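PDB 3LOO: anopheles gambiae adenosine kinase from Anopheles gambiae, which catalyses the transfer of a phosphate group from ATP to adenosine, giving AMP, as a pfkB-family adenosine kinase. Local coordinates for residues 213-218 and 242-247; 231-236 and 266-271; 255-260 and 294-299. One frame throughout, in Å; residues are numbered along the deposited sequence.

Interaction 1 (213-218 and 242-247); sequences SAPFVP and AIALAK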
ATOM      1  N   SER A 213      -0.388   5.819   2.996  1.00 21.23           N
ATOM      2  CA  SER A 213      -0.805   4.665   3.828  1.00 21.96           C
ATOM      3  C   SER A 213      -1.806   4.922   4.961  1.00 22.57           C
ATOM      4  O   SER A 213      -2.805   4.206   5.078  1.00 22.92           O
ATOM      5  CB  SER A 213       0.408   3.912   4.371  1.00 21.27           C
ATOM      6  OG  SER A 213       1.121   3.293   3.306  1.00 22.30           O
ATOM      7  N   ALA A 214      -1.521   5.899   5.816  1.00 22.88           N
ATOM      8  CA  ALA A 214      -2.398   6.180   6.970  1.00 23.25           C
ATOM      9  C   ALA A 214      -1.994   7.507   7.575  1.00 23.67           C
ATOM     10  O   ALA A 214      -0.818   7.879   7.504  1.00 24.80           O
ATOM     11  CB  ALA A 214      -2.278   5.077   8.056  1.00 22.70           C
ATOM     12  N   PRO A 215      -2.934   8.174   8.271  1.00 24.62           N
ATOM     13  CA  PRO A 215      -2.593   9.439   8.940  1.00 25.17           C
ATOM     14  C   PRO A 215      -1.372   9.370   9.822  1.00 24.35           C
ATOM     15  O   PRO A 215      -0.627  10.351   9.896  1.00 25.79           O
ATOM     16  CB  PRO A 215      -3.861   9.747   9.758  1.00 25.00           C
ATOM     17  CG  PRO A 215      -4.919   9.278   8.814  1.00 26.07           C
ATOM     18  CD  PRO A 215      -4.388   7.933   8.314  1.00 24.10           C
ATOM     19  N   PHE A 216      -1.117   8.228  10.455  1.00 23.90           N
ATOM     20  CA  PHE A 216       0.040   8.171  11.353  1.00 23.40           C
ATOM     21  C   PHE A 216       1.349   8.251  10.644  1.00 23.69           C
ATOM     22  O   PHE A 216       2.369   8.513  11.272  1.00 24.68           O
ATOM     23  CB  PHE A 216       0.032   6.951  12.311  1.00 22.89           C
ATOM     24  CG  PHE A 216       0.345   5.624  11.669  1.00 22.45           C
ATOM     25  CD1 PHE A 216       1.654   5.217  11.431  1.00 21.87           C
ATOM     26  CD2 PHE A 216      -0.684   4.716  11.408  1.00 26.32           C
ATOM     27  CE1 PHE A 216       1.944   3.941  10.867  1.00 24.88           C
ATOM     28  CE2 PHE A 216      -0.388   3.426  10.850  1.00 25.19           C
ATOM     29  CZ  PHE A 216       0.913   3.055  10.590  1.00 25.40           C
ATOM     30  N   VAL A 217       1.368   7.981   9.338  1.00 23.60           N
ATOM     31  CA  VAL A 217       2.649   8.042   8.662  1.00 22.76           C
ATOM     32  C   VAL A 217       3.282   9.473   8.635  1.00 22.93           C
ATOM     33  O   VAL A 217       4.405   9.653   9.083  1.00 21.94           O
ATOM     34  CB  VAL A 217       2.599   7.341   7.252  1.00 23.10           C
ATOM     35  CG1 VAL A 217       3.845   7.701   6.470  1.00 22.28           C
ATOM     36  CG2 VAL A 217       2.428   5.784   7.452  1.00 21.56           C
ATOM     37  N   PRO A 218       2.557  10.487   8.116  1.00 23.74           N
ATOM     38  CA  PRO A 218       3.141  11.850   8.222  1.00 24.18           C
ATOM     39  C   PRO A 218       3.231  12.398   9.669  1.00 25.74           C
ATOM     40  O   PRO A 218       4.147  13.205   9.983  1.00 25.51           O
ATOM     41  CB  PRO A 218       2.174  12.722   7.395  1.00 25.13           C
ATOM     42  CG  PRO A 218       0.864  11.937   7.316  1.00 24.36           C
ATOM     43  CD  PRO A 218       1.281  10.466   7.361  1.00 22.97           C
ATOM     44  N   ALA A 242      -3.938  12.929   3.037  1.00 24.96           N
ATOM     45  CA  ALA A 242      -3.530  14.205   2.470  1.00 26.10           C
ATOM     46  C   ALA A 242      -3.700  15.395   3.477  1.00 26.15           C
ATOM     47  O   ALA A 242      -2.792  16.238   3.642  1.00 25.92           O
ATOM     48  CB  ALA A 242      -4.259  14.464   1.139  1.00 25.14           C
ATOM     49  N   ILE A 243      -4.850  15.450   4.129  1.00 27.04           N
ATOM     50  CA  ILE A 243      -5.103  16.437   5.226  1.00 27.84           C
ATOM     51  C   ILE A 243      -4.126  16.254   6.394  1.00 28.59           C
ATOM     52  O   ILE A 243      -3.515  17.223   6.864  1.00 28.79           O
ATOM     53  CB  ILE A 243      -6.592  16.378   5.654  1.00 28.65           C
ATOM     54  CG1 ILE A 243      -7.426  16.900   4.486  1.00 26.94           C
ATOM     55  CG2 ILE A 243      -6.859  17.114   7.032  1.00 29.34           C
ATOM     56  CD1 ILE A 243      -8.942  16.511   4.541  1.00 30.90           C
ATOM     57  N   ALA A 244      -3.911  15.005   6.816  1.00 27.35           N
ATOM     58  CA  ALA A 244      -2.941  14.732   7.842  1.00 26.67           C
ATOM     59  C   ALA A 244      -1.545  15.249   7.449  1.00 27.20           C
ATOM     60  O   ALA A 244      -0.840  15.871   8.267  1.00 27.38           O
ATOM     61  CB  ALA A 244      -2.923  13.204   8.160  1.00 26.17           C
ATOM     62  N   LEU A 245      -1.143  15.043   6.197  1.00 26.27           N
ATOM     63  CA  LEU A 245       0.149  15.539   5.738  1.00 25.90           C
ATOM     64  C   LEU A 245       0.231  17.085   5.779  1.00 26.70           C
ATOM     65  O   LEU A 245       1.235  17.658   6.217  1.00 24.87           O
ATOM     66  CB  LEU A 245       0.460  15.027   4.316  1.00 26.36           C
ATOM     67  CG  LEU A 245       1.790  15.472   3.689  1.00 25.91           C
ATOM     68  CD1 LEU A 245       2.134  14.601   2.510  1.00 29.75           C
ATOM     69  CD2 LEU A 245       1.660  16.891   3.143  1.00 30.43           C
ATOM     70  N   ALA A 246      -0.817  17.719   5.277  1.00 26.84           N
ATOM     71  CA  ALA A 246      -0.972  19.171   5.260  1.00 28.99           C
ATOM     72  C   ALA A 246      -0.826  19.798   6.664  1.00 29.94           C
ATOM     73  O   ALA A 246      -0.149  20.819   6.803  1.00 31.34           O
ATOM     74  CB  ALA A 246      -2.311  19.545   4.646  1.00 27.50           C
ATOM     75  N   LYS A 247      -1.403  19.172   7.686  1.00 30.70           N
ATOM     76  CA  LYS A 247      -1.198  19.612   9.090  1.00 31.68           C
ATOM     77  C   LYS A 247       0.276  19.536   9.490  1.00 32.01           C
ATOM     78  O   LYS A 247       0.803  20.508   9.996  1.00 31.24           O
ATOM     79  CB  LYS A 247      -2.015  18.796  10.101  1.00 32.87           C
ATOM     80  CG  LYS A 247      -3.516  18.648   9.771  1.00 36.50           C
ATOM     81  CD  LYS A 247      -4.362  19.840  10.214  1.00 42.16           C
ATOM     82  CE  LYS A 247      -5.856  19.647   9.848  1.00 42.69           C
ATOM     83  NZ  LYS A 247      -6.434  18.482  10.595  1.00 45.40           N
TER
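Pro215 and Pro218 lean on Ala244 and Leu245 where the loop entering helix 216-220, and the helix itself, pack against helix 239-248, on the large, mostly parallel sheet of a pfkB-family (ribokinase-like) kinase. Each helix comes soon after a strand of that sheet: 207-211 runs through a short loop into the first, and 234-238 leads directly into the second. The contact is wholly apolar, with no hydrogen bond between the two segments.

The methyl of Ala244 is the middle of the contact. It points at the other segment and meets the CA-CB side of the Pro215 ring, 3.9 Å from Pro215 CB to Ala244 CB, with Pro215 CA equally near. Pro218 adds a second ring to the same methyl, its CG 4.1 Å from Ala244 CB, so one small side chain is held by two prolines three residues apart. With only a methyl on the helix side, the backbones come close: Pro215 CA and Ala244 CA are 5.4 Å apart.

Within the first segment, Val217 N donates to Ala214 O at 2.9 Å, across the turn that holds Pro215 and leads to Pro218.

Around the contact, Pro215 also touches Thr240 and Glu241, and its side chain lies about 8 Å from both the bound magnesium ion and bis(adenosine)-5'-tetraphosphate. Leu245 continues the apolar layer onto Leu212, Phe229 and Ile263. With CG anti to its backbone N (chi1 180°), Leu245 offers Pro218 mainly the root of its side chain: Pro218 CB rests 3.8 Å from Leu245 CA and 4.2 Å from Leu245 CB.

Interaction 2 (231-236 and 266-271); sequences YVDVLF and LPKENG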
ATOM      1  N   TYR A 231      12.609  12.133  -4.396  1.00 26.88           N
ATOM      2  CA  TYR A 231      12.776  10.950  -5.222  1.00 25.71           C
ATOM      3  C   TYR A 231      11.455  10.285  -5.511  1.00 25.73           C
ATOM      4  O   TYR A 231      11.417   9.211  -6.109  1.00 27.06           O
ATOM      5  CB  TYR A 231      13.680   9.964  -4.508  1.00 26.36           C
ATOM      6  CG  TYR A 231      14.923  10.599  -3.960  1.00 27.63           C
ATOM      7  CD1 TYR A 231      16.018  10.892  -4.794  1.00 29.81           C
ATOM      8  CD2 TYR A 231      14.996  10.976  -2.618  1.00 30.52           C
ATOM      9  CE1 TYR A 231      17.174  11.498  -4.283  1.00 28.26           C
ATOM     10  CE2 TYR A 231      16.132  11.611  -2.103  1.00 28.41           C
ATOM     11  CZ  TYR A 231      17.212  11.860  -2.938  1.00 33.08           C
ATOM     12  OH  TYR A 231      18.349  12.437  -2.408  1.00 32.33           O
ATOM     13  N   VAL A 232      10.371  10.902  -5.093  1.00 25.33           N
ATOM     14  CA  VAL A 232       9.036  10.325  -5.356  1.00 24.19           C
ATOM     15  C   VAL A 232       8.464  10.829  -6.660  1.00 24.01           C
ATOM     16  O   VAL A 232       8.235  12.030  -6.802  1.00 25.09           O
ATOM     17  CB  VAL A 232       8.082  10.564  -4.178  1.00 23.98           C
ATOM     18  CG1 VAL A 232       6.669  10.168  -4.533  1.00 22.02           C
ATOM     19  CG2 VAL A 232       8.588   9.744  -2.951  1.00 23.65           C
ATOM     20  N   ASP A 233       8.228   9.910  -7.623  1.00 24.30           N
ATOM     21  CA  ASP A 233       7.615  10.264  -8.912  1.00 23.95           C
ATOM     22  C   ASP A 233       6.100  10.278  -8.850  1.00 23.04           C
ATOM     23  O   ASP A 233       5.465  11.052  -9.556  1.00 23.25           O
ATOM     24  CB  ASP A 233       8.064   9.296 -10.034  1.00 24.42           C
ATOM     25  CG  ASP A 233       9.540   9.386 -10.295  1.00 26.97           C
ATOM     26  OD1 ASP A 233      10.274   8.487  -9.849  1.00 26.69           O
ATOM     27  OD2 ASP A 233       9.959  10.412 -10.864  1.00 28.00           O
ATOM     28  N   VAL A 234       5.533   9.357  -8.080  1.00 22.87           N
ATOM     29  CA  VAL A 234       4.064   9.247  -7.899  1.00 21.99           C
ATOM     30  C   VAL A 234       3.781   9.032  -6.396  1.00 22.03           C
ATOM     31  O   VAL A 234       4.337   8.125  -5.762  1.00 21.24           O
ATOM     32  CB  VAL A 234       3.402   8.085  -8.721  1.00 22.60           C
ATOM     33  CG1 VAL A 234       1.878   8.158  -8.628  1.00 21.73           C
ATOM     34  CG2 VAL A 234       3.810   8.078 -10.248  1.00 20.24           C
ATOM     35  N   LEU A 235       2.897   9.872  -5.843  1.00 22.43           N
ATOM     36  CA  LEU A 235       2.415   9.709  -4.477  1.00 21.37           C
ATOM     37  C   LEU A 235       0.889   9.430  -4.513  1.00 21.59           C
ATOM     38  O   LEU A 235       0.139  10.205  -5.087  1.00 22.38           O
ATOM     39  CB  LEU A 235       2.681  10.974  -3.674  1.00 21.85           C
ATOM     40  CG  LEU A 235       2.113  10.985  -2.239  1.00 23.06           C
ATOM     41  CD1 LEU A 235       2.677   9.821  -1.447  1.00 23.50           C
ATOM     42  CD2 LEU A 235       2.331  12.347  -1.480  1.00 23.80           C
ATOM     43  N   PHE A 236       0.476   8.317  -3.929  1.00 20.81           N
ATOM     44  CA  PHE A 236      -0.938   7.983  -3.749  1.00 21.89           C
ATOM     45  C   PHE A 236      -1.305   8.240  -2.283  1.00 22.28           C
ATOM     46  O   PHE A 236      -0.450   8.132  -1.384  1.00 22.24           O
ATOM     47  CB  PHE A 236      -1.171   6.491  -4.011  1.00 21.33           C
ATOM     48  CG  PHE A 236      -0.715   6.006  -5.378  1.00 23.43           C
ATOM     49  CD1 PHE A 236      -1.562   6.083  -6.468  1.00 22.12           C
ATOM     50  CD2 PHE A 236       0.553   5.417  -5.542  1.00 25.66           C
ATOM     51  CE1 PHE A 236      -1.161   5.576  -7.750  1.00 22.21           C
ATOM     52  CE2 PHE A 236       0.978   4.941  -6.801  1.00 27.06           C
ATOM     53  CZ  PHE A 236       0.113   5.015  -7.900  1.00 24.60           C
ATOM     54  N   LEU A 266       6.923  20.257  -4.850  1.00 32.59           N
ATOM     55  CA  LEU A 266       8.134  20.124  -4.066  1.00 32.15           C
ATOM     56  C   LEU A 266       9.353  19.815  -4.929  1.00 32.74           C
ATOM     57  O   LEU A 266       9.230  19.160  -5.973  1.00 33.02           O
ATOM     58  CB  LEU A 266       7.981  19.057  -2.967  1.00 32.32           C
ATOM     59  CG  LEU A 266       7.090  19.350  -1.744  1.00 32.83           C
ATOM     60  CD1 LEU A 266       6.728  18.049  -1.035  1.00 33.83           C
ATOM     61  CD2 LEU A 266       7.783  20.306  -0.766  1.00 32.42           C
ATOM     62  N   PRO A 267      10.550  20.259  -4.487  1.00 32.45           N
ATOM     63  CA  PRO A 267      11.788  19.964  -5.211  1.00 32.59           C
ATOM     64  C   PRO A 267      11.884  18.479  -5.556  1.00 32.71           C
ATOM     65  O   PRO A 267      11.501  17.630  -4.763  1.00 32.54           O
ATOM     66  CB  PRO A 267      12.877  20.330  -4.193  1.00 32.04           C
ATOM     67  CG  PRO A 267      12.247  21.468  -3.406  1.00 32.93           C
ATOM     68  CD  PRO A 267      10.787  21.120  -3.307  1.00 32.47           C
ATOM     69  N   LYS A 268      12.404  18.181  -6.738  1.00 32.83           N
ATOM     70  CA  LYS A 268      12.397  16.832  -7.265  1.00 32.29           C
ATOM     71  C   LYS A 268      13.771  16.576  -7.834  1.00 32.81           C
ATOM     72  O   LYS A 268      14.279  17.379  -8.604  1.00 32.65           O
ATOM     73  CB  LYS A 268      11.341  16.715  -8.357  1.00 32.38           C
ATOM     74  CG  LYS A 268      11.186  15.294  -8.905  1.00 30.80           C
ATOM     75  CD  LYS A 268       9.890  15.124  -9.637  1.00 30.25           C
ATOM     76  CE  LYS A 268       9.558  13.648  -9.865  1.00 27.23           C
ATOM     77  NZ  LYS A 268      10.728  12.952 -10.411  1.00 25.22           N
ATOM     78  N   GLU A 269      14.373  15.474  -7.421  1.00 33.21           N
ATOM     79  CA  GLU A 269      15.686  15.044  -7.895  1.00 34.80           C
ATOM     80  C   GLU A 269      15.755  14.765  -9.416  1.00 35.06           C
ATOM     81  O   GLU A 269      16.574  15.355 -10.122  1.00 34.44           O
ATOM     82  CB  GLU A 269      16.140  13.823  -7.091  1.00 34.66           C
ATOM     83  CG  GLU A 269      17.477  13.252  -7.494  1.00 38.38           C
ATOM     84  CD  GLU A 269      18.650  14.191  -7.206  1.00 42.92           C
ATOM     85  OE1 GLU A 269      18.445  15.243  -6.562  1.00 43.66           O
ATOM     86  OE2 GLU A 269      19.786  13.862  -7.619  1.00 44.49           O
ATOM     87  N   ASN A 270      14.910  13.863  -9.910  1.00 35.06           N
ATOM     88  CA  ASN A 270      14.859  13.583 -11.342  1.00 35.45           C
ATOM     89  C   ASN A 270      13.867  14.533 -11.940  1.00 35.85           C
ATOM     90  O   ASN A 270      12.672  14.241 -12.055  1.00 34.97           O
ATOM     91  CB  ASN A 270      14.501  12.112 -11.645  1.00 36.18           C
ATOM     92  CG  ASN A 270      14.452  11.809 -13.160  1.00 36.27           C
ATOM     93  OD1 ASN A 270      15.006  12.548 -13.958  1.00 32.81           O
ATOM     94  ND2 ASN A 270      13.751  10.730 -13.543  1.00 34.41           N
ATOM     95  N   GLY A 271      14.383  15.717 -12.271  1.00 37.50           N
ATOM     96  CA  GLY A 271      13.613  16.791 -12.895  1.00 38.32           C
ATOM     97  C   GLY A 271      12.945  16.429 -14.208  1.00 39.08           C
ATOM     98  O   GLY A 271      11.947  17.041 -14.556  1.00 40.11           O
TER
HETATM   99  O   HOH W   1      12.209   9.022 -11.965  1.00 45.82           O
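Lys268 NZ is gripped by Asp233 OD2 in a 2.7 Å salt bridge and by the backbone carbonyl of its own loop, Asn270 O, at 2.9 Å; Arg273 O adds a weak bond. The ammonium group comes from above the carboxylate, 37° out of its plane, and the two side chains cross at about a right angle. Lys268 is extended as far as CE and then bends (chi4 -48°), which turns NZ onto the acid while CE lies 3.7 Å from Val232 O. A water also spans Asn270 and Asp233: it accepts from Asn270 ND2 at 2.8 Å and gives Asp233 OD2 a weak bond.

Beside this polar cluster, the Tyr231 ring and Glu269 run side by side in the same direction, Tyr231 CE1 3.7 Å from Glu269 CG. The Tyr231 side chain also touches Ala198, Lys199 and Ala202 of helix 187-203.

The contact thus ties the loop between helix 256-264 and strand 276-281 to the entry of strand 234-238, in the ribokinase-like sheet. Asp233 OD1 bonds Phe208 N, so the carboxylate joins neighbouring strand 207-211 to the loop. The close ammonium group probably stabilises the buried Asp233 as a carboxylate.

Interaction 3 (255-260 and 294-299); sequences DLREIG and DNVREF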
ATOM      1  N   ASP A 255      -8.172  21.947   1.859  1.00 38.06           N
ATOM      2  CA  ASP A 255      -8.524  21.870   0.445  1.00 37.92           C
ATOM      3  C   ASP A 255      -7.585  20.881  -0.259  1.00 36.91           C
ATOM      4  O   ASP A 255      -6.367  21.108  -0.362  1.00 36.39           O
ATOM      5  CB  ASP A 255      -8.419  23.286  -0.162  1.00 38.46           C
ATOM      6  CG  ASP A 255      -8.751  23.342  -1.662  1.00 42.08           C
ATOM      7  OD1 ASP A 255      -8.498  22.385  -2.427  1.00 44.46           O
ATOM      8  OD2 ASP A 255      -9.224  24.413  -2.099  1.00 48.47           O
ATOM      9  N   LEU A 256      -8.155  19.778  -0.716  1.00 35.58           N
ATOM     10  CA  LEU A 256      -7.355  18.684  -1.257  1.00 34.37           C
ATOM     11  C   LEU A 256      -6.632  19.068  -2.535  1.00 33.56           C
ATOM     12  O   LEU A 256      -5.502  18.630  -2.771  1.00 32.35           O
ATOM     13  CB  LEU A 256      -8.234  17.471  -1.524  1.00 33.83           C
ATOM     14  CG  LEU A 256      -8.802  16.764  -0.306  1.00 34.23           C
ATOM     15  CD1 LEU A 256      -9.746  15.706  -0.813  1.00 35.66           C
ATOM     16  CD2 LEU A 256      -7.687  16.171   0.566  1.00 32.16           C
ATOM     17  N   ARG A 257      -7.281  19.883  -3.374  1.00 32.76           N
ATOM     18  CA  ARG A 257      -6.652  20.308  -4.631  1.00 31.80           C
ATOM     19  C   ARG A 257      -5.397  21.129  -4.338  1.00 31.11           C
ATOM     20  O   ARG A 257      -4.344  20.897  -4.913  1.00 30.45           O
ATOM     21  CB  ARG A 257      -7.651  21.084  -5.515  1.00 32.28           C
ATOM     22  CG  ARG A 257      -8.779  20.180  -6.049  1.00 32.97           C
ATOM     23  CD  ARG A 257      -9.933  20.970  -6.623  1.00 35.45           C
ATOM     24  NE  ARG A 257     -10.937  20.056  -7.178  1.00 40.40           N
ATOM     25  CZ  ARG A 257     -11.761  19.305  -6.443  1.00 43.15           C
ATOM     26  NH1 ARG A 257     -11.701  19.328  -5.114  1.00 44.52           N
ATOM     27  NH2 ARG A 257     -12.646  18.510  -7.032  1.00 43.98           N
ATOM     28  N   GLU A 258      -5.510  22.059  -3.396  1.00 30.94           N
ATOM     29  CA  GLU A 258      -4.397  22.896  -3.001  1.00 30.80           C
ATOM     30  C   GLU A 258      -3.282  22.078  -2.372  1.00 30.03           C
ATOM     31  O   GLU A 258      -2.096  22.308  -2.628  1.00 30.43           O
ATOM     32  CB  GLU A 258      -4.900  23.962  -2.009  1.00 32.06           C
ATOM     33  CG  GLU A 258      -3.792  24.751  -1.320  1.00 35.46           C
ATOM     34  CD  GLU A 258      -3.027  25.637  -2.290  1.00 43.35           C
ATOM     35  OE1 GLU A 258      -3.573  25.937  -3.386  1.00 44.44           O
ATOM     36  OE2 GLU A 258      -1.871  26.036  -1.956  1.00 46.84           O
ATOM     37  N   ILE A 259      -3.660  21.133  -1.517  1.00 29.83           N
ATOM     38  CA  ILE A 259      -2.667  20.281  -0.861  1.00 28.42           C
ATOM     39  C   ILE A 259      -1.912  19.490  -1.941  1.00 27.44           C
ATOM     40  O   ILE A 259      -0.698  19.476  -1.944  1.00 25.89           O
ATOM     41  CB  ILE A 259      -3.316  19.338   0.211  1.00 28.13           C
ATOM     42  CG1 ILE A 259      -3.865  20.142   1.401  1.00 28.43           C
ATOM     43  CG2 ILE A 259      -2.284  18.298   0.736  1.00 26.88           C
ATOM     44  CD1 ILE A 259      -4.958  19.401   2.176  1.00 28.00           C
ATOM     45  N   GLY A 260      -2.648  18.864  -2.867  1.00 28.32           N
ATOM     46  CA  GLY A 260      -2.013  18.126  -3.999  1.00 27.80           C
ATOM     47  C   GLY A 260      -1.016  18.946  -4.800  1.00 28.89           C
ATOM     48  O   GLY A 260       0.102  18.477  -5.116  1.00 28.26           O
ATOM     49  N   ASP A 294      -1.977  23.978 -12.987  1.00 40.93           N
ATOM     50  CA  ASP A 294      -2.719  24.542 -11.865  1.00 39.84           C
ATOM     51  C   ASP A 294      -4.160  24.089 -11.985  1.00 39.28           C
ATOM     52  O   ASP A 294      -5.098  24.783 -11.589  1.00 39.82           O
ATOM     53  CB  ASP A 294      -2.609  26.066 -11.882  1.00 39.43           C
ATOM     54  CG  ASP A 294      -3.332  26.715 -10.728  1.00 39.54           C
ATOM     55  OD1 ASP A 294      -3.430  26.106  -9.651  1.00 41.67           O
ATOM     56  OD2 ASP A 294      -3.838  27.828 -10.891  1.00 39.31           O
ATOM     57  N   ASN A 295      -4.330  22.903 -12.545  1.00 38.25           N
ATOM     58  CA  ASN A 295      -5.641  22.427 -12.927  1.00 37.54           C
ATOM     59  C   ASN A 295      -5.761  20.962 -12.545  1.00 37.12           C
ATOM     60  O   ASN A 295      -5.285  20.091 -13.260  1.00 38.10           O
ATOM     61  CB  ASN A 295      -5.841  22.632 -14.435  1.00 36.90           C
ATOM     62  CG  ASN A 295      -7.144  22.053 -14.942  1.00 35.98           C
ATOM     63  OD1 ASN A 295      -8.156  22.060 -14.237  1.00 34.60           O
ATOM     64  ND2 ASN A 295      -7.135  21.565 -16.188  1.00 32.24           N
ATOM     65  N   VAL A 296      -6.394  20.695 -11.412  1.00 36.35           N
ATOM     66  CA  VAL A 296      -6.550  19.318 -10.942  1.00 35.43           C
ATOM     67  C   VAL A 296      -7.637  18.576 -11.733  1.00 35.61           C
ATOM     68  O   VAL A 296      -8.769  19.052 -11.871  1.00 34.87           O
ATOM     69  CB  VAL A 296      -6.853  19.272  -9.430  1.00 35.38           C
ATOM     70  CG1 VAL A 296      -7.025  17.789  -8.961  1.00 36.52           C
ATOM     71  CG2 VAL A 296      -5.755  19.977  -8.646  1.00 32.37           C
ATOM     72  N   ARG A 297      -7.281  17.398 -12.236  1.00 35.68           N
ATOM     73  CA  ARG A 297      -8.202  16.565 -13.000  1.00 36.44           C
ATOM     74  C   ARG A 297      -8.916  15.561 -12.093  1.00 35.84           C
ATOM     75  O   ARG A 297      -8.336  15.062 -11.132  1.00 36.51           O
ATOM     76  CB  ARG A 297      -7.449  15.872 -14.142  1.00 36.68           C
ATOM     77  CG  ARG A 297      -6.831  16.915 -15.088  1.00 41.78           C
ATOM     78  CD  ARG A 297      -5.893  16.315 -16.105  1.00 46.33           C
ATOM     79  NE  ARG A 297      -6.600  15.400 -17.000  1.00 50.02           N
ATOM     80  CZ  ARG A 297      -5.996  14.516 -17.785  1.00 50.86           C
ATOM     81  NH1 ARG A 297      -4.668  14.413 -17.783  1.00 50.75           N
ATOM     82  NH2 ARG A 297      -6.719  13.721 -18.561  1.00 51.21           N
ATOM     83  N   GLU A 298     -10.164  15.278 -12.411  1.00 35.29           N
ATOM     84  CA  GLU A 298     -11.013  14.398 -11.628  1.00 35.82           C
ATOM     85  C   GLU A 298     -11.440  13.210 -12.428  1.00 35.24           C
ATOM     86  O   GLU A 298     -11.750  13.340 -13.614  1.00 34.32           O
ATOM     87  CB  GLU A 298     -12.290  15.114 -11.248  1.00 36.53           C
ATOM     88  CG  GLU A 298     -12.060  16.327 -10.433  1.00 38.37           C
ATOM     89  CD  GLU A 298     -13.336  17.080 -10.184  1.00 38.79           C
ATOM     90  OE1 GLU A 298     -14.435  16.500 -10.355  1.00 39.52           O
ATOM     91  OE2 GLU A 298     -13.226  18.254  -9.811  1.00 39.35           O
ATOM     92  N   PHE A 299     -11.497  12.062 -11.755  1.00 34.49           N
ATOM     93  CA  PHE A 299     -12.044  10.847 -12.319  1.00 34.54           C
ATOM     94  C   PHE A 299     -13.210  10.350 -11.467  1.00 35.07           C
ATOM     95  O   PHE A 299     -12.997   9.714 -10.431  1.00 35.18           O
ATOM     96  CB  PHE A 299     -10.927   9.800 -12.410  1.00 34.54           C
ATOM     97  CG  PHE A 299      -9.821  10.206 -13.333  1.00 34.25           C
ATOM     98  CD1 PHE A 299      -8.838  11.102 -12.916  1.00 33.29           C
ATOM     99  CD2 PHE A 299      -9.772   9.719 -14.634  1.00 33.96           C
ATOM    100  CE1 PHE A 299      -7.819  11.507 -13.778  1.00 31.87           C
ATOM    101  CE2 PHE A 299      -8.743  10.114 -15.503  1.00 35.83           C
ATOM    102  CZ  PHE A 299      -7.756  11.002 -15.068  1.00 32.90           C
TER
HETATM  103  O   HOH W   2     -10.807  19.219  -9.975  1.00 38.54           O
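Arg257 reaches from helix 256-264 to Val296, just before edge strand 297-299, and to Glu298 within it, combining a salt bridge, a water bridge and an apolar contact on the protein surface. This is a helix-to-edge-strand contact of the ribokinase-like fold.

The charged pair is formed by Arg257 NH2 and Glu298 OE2, 2.9 Å apart, with a nearly straight N-H...O angle of 166°. OE2 sits at the edge of the guanidinium and almost in its plane, but the donor comes to the carboxylate from above, 65° out of that plane. The two flat groups are turned 77° against each other. A single acid oxygen takes the direct bond, unlike the paired bonds of a coplanar bidentate salt bridge.

Water supplies a second link. One molecule accepts from Arg257 NE and donates to Glu298 OE2, 2.6 Å from that oxygen. It also donates to Val296 O at 2.8 Å. It therefore joins the guanidinium to the acid and to the backbone leading into the strand, and gives OE2 a second donor.

The apolar part lies nearer the helix. Val296 CG2 packs 3.8 Å from Arg257 CB, and Arg257 CG also rests against the valine. From there the arginine runs extended through CG, CD and NE, carrying its charged end past Val296 to the acid.

At the start of the helix, Asp255 is the N-cap: its OD1 accepts from Glu258 N at 3.2 Å.

Arg257 and Val296 both lie on Leu287 of strand 284-290, antiparallel to 297-299, and Val296 touches Ile289 as well. Leu256 and Ile259 bring the helix against helix 239-248, while Phe299 packs on helix 333-350.

In the fold
The three contacts lie around the nine-stranded sheet of the ribokinase-like fold, their centres about 17 Å apart in every pair. Along the chain, interaction 1 closes before interaction 3 opens, whereas interaction 2 crosses both, its segments alternating with theirs. Strand 234-238, from interaction 2, leads straight into helix 239-248 of interaction 1, and helix 256-264 of interaction 3 follows. Interactions 1 and 3 touch directly, Ala242 and Ala246 packing on Leu256 and Ile259; interaction 2 touches neither. Interaction 1 joins two helical segments, interaction 2 a loop to the start of a strand, and interaction 3 a helix to the edge strand.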